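Local atomic coordinates of general secretion pathway protein H (Vibrio cholerae, PDB entry 4DQ9), a protein that forms part of the pseudopilus tip complex of the type II secretion system, which recognises and binds substrates such as proteases and toxins for export. Residues Q54-N58 / D59-N63. Residues are numbered along the deposited sequence; the frame is centred on the assembly and turned at random.
Sequences QKWQN and DKMTN. With NA (sodium ion), chain D.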
# COMPACT_ATOMS: atom_id res chain seq x y z
N GLN A 54 -1.83 2.58 -8.69
CA GLN A 54 -2.48 2.57 -9.99
C GLN A 54 -1.76 1.62 -10.89
O GLN A 54 -0.56 1.39 -10.70
CB GLN A 54 -2.59 3.99 -10.63
CG GLN A 54 -3.41 4.98 -9.80
CD GLN A 54 -4.94 4.69 -9.78
OE1 GLN A 54 -5.50 4.09 -10.71
NE2 GLN A 54 -5.61 5.13 -8.72
N LYS A 55 -2.44 1.08 -11.90
CA LYS A 55 -1.70 0.30 -12.88
C LYS A 55 -0.56 1.15 -13.54
O LYS A 55 -0.74 2.34 -13.87
CB LYS A 55 -2.63 -0.27 -13.97
CG LYS A 55 -3.68 -1.20 -13.50
CD LYS A 55 -4.53 -1.62 -14.72
CE LYS A 55 -5.63 -2.52 -14.26
NZ LYS A 55 -6.51 -2.72 -15.47
N TRP A 56 0.61 0.58 -13.70
CA TRP A 56 1.76 1.39 -14.23
C TRP A 56 1.62 1.51 -15.73
O TRP A 56 1.97 0.57 -16.45
CB TRP A 56 3.08 0.74 -13.81
CG TRP A 56 4.28 1.47 -14.24
CD1 TRP A 56 4.43 2.83 -14.29
CD2 TRP A 56 5.52 0.92 -14.75
NE1 TRP A 56 5.66 3.16 -14.81
CE2 TRP A 56 6.35 2.01 -15.07
CE3 TRP A 56 6.01 -0.37 -14.97
CZ2 TRP A 56 7.65 1.83 -15.57
CZ3 TRP A 56 7.30 -0.52 -15.49
CH2 TRP A 56 8.09 0.56 -15.77
N GLN A 57 1.31 2.71 -16.21
CA GLN A 57 1.27 2.88 -17.70
C GLN A 57 2.63 3.29 -18.15
O GLN A 57 3.24 4.20 -17.61
CB GLN A 57 0.12 3.78 -18.15
CG GLN A 57 -1.15 3.21 -17.58
CD GLN A 57 -2.37 3.57 -18.31
OE1 GLN A 57 -2.42 3.51 -19.56
NE2 GLN A 57 -3.43 3.93 -17.54
N ASN A 58 3.20 2.50 -19.07
CA ASN A 58 4.59 2.68 -19.36
C ASN A 58 4.87 2.15 -20.74
O ASN A 58 4.03 1.44 -21.30
CB ASN A 58 5.43 1.98 -18.34
CG ASN A 58 5.35 0.46 -18.48
OD1 ASN A 58 6.18 -0.13 -19.17
ND2 ASN A 58 4.32 -0.16 -17.92
N ASP A 59 6.06 2.44 -21.23
CA ASP A 59 6.46 2.03 -22.57
C ASP A 59 7.42 0.87 -22.58
O ASP A 59 8.15 0.71 -23.56
CB ASP A 59 7.05 3.22 -23.42
CG ASP A 59 8.44 3.71 -22.93
OD1 ASP A 59 8.92 3.31 -21.85
OD2 ASP A 59 9.08 4.52 -23.65
N LYS A 60 7.49 0.08 -21.51
CA LYS A 60 8.43 -1.06 -21.39
C LYS A 60 7.73 -2.40 -21.35
O LYS A 60 8.25 -3.37 -21.92
CB LYS A 60 9.30 -0.94 -20.09
CG LYS A 60 10.13 0.35 -20.24
CD LYS A 60 11.06 0.58 -19.02
CE LYS A 60 12.14 1.60 -19.42
NZ LYS A 60 13.11 1.73 -18.22
N MET A 61 6.54 -2.45 -20.78
CA MET A 61 5.79 -3.71 -20.53
C MET A 61 4.31 -3.47 -20.31
O MET A 61 3.94 -2.48 -19.75
CB MET A 61 6.39 -4.48 -19.42
CG MET A 61 6.22 -3.86 -18.01
SD MET A 61 6.95 -4.96 -16.79
CE MET A 61 5.86 -4.59 -15.40
N THR A 62 3.45 -4.42 -20.71
CA THR A 62 2.08 -4.38 -20.28
C THR A 62 2.01 -4.52 -18.76
O THR A 62 2.91 -5.08 -18.13
CB THR A 62 1.27 -5.53 -20.88
OG1 THR A 62 1.93 -6.76 -20.60
CG2 THR A 62 1.19 -5.38 -22.40
N ASN A 63 0.96 -3.98 -18.18
CA ASN A 63 0.83 -3.93 -16.74
C ASN A 63 -0.17 -4.95 -16.11
O ASN A 63 -0.39 -4.88 -14.95
CB ASN A 63 0.52 -2.49 -16.29
CG ASN A 63 -0.79 -1.98 -16.88
OD1 ASN A 63 -1.80 -2.67 -16.93
ND2 ASN A 63 -0.80 -0.72 -17.32
NA NA D . -5.16 1.80 -12.16
O HOH W 1 -4.19 -2.83 -18.00
O HOH W 2 -5.60 2.55 -14.81
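The loop that interrupts strand 54-66, the outer partner of strand 41-48 in a β-hairpin, folds around the side chain of N58 in an Asx turn. OD1 of N58 accepts two backbone hydrogen bonds, from N of K60 at 2.7 Å and N of M61 at 2.8 Å. With chi1 at 71°, CG lies between the backbone N and the carbonyl carbon, keeping the amide inside the curve of the loop. ND2 of the same amide bridges two carbonyls, O of M61 at 3.0 Å and O of W56 at 2.9 Å. The W56 carbonyl also receives ND2 of N63 (3.2 Å) on its opposite face, at a C=O...donor angle of 103°, from above the carbonyl plane rather than along a lone pair. CB of N58 sits over the centre of the W56 ring, and CE of M61 meets that ring at its edge, 4.2 Å from CE3; the indole also touches L19 and L20 of helix 2-27. CD of K55, which with Q54 and E110 makes up a sodium site, packs 3.7 Å from OD1 of N63, the side chains roughly perpendicular. Four bonds thus fix the N58 amide's rotation and tie the loop's limbs.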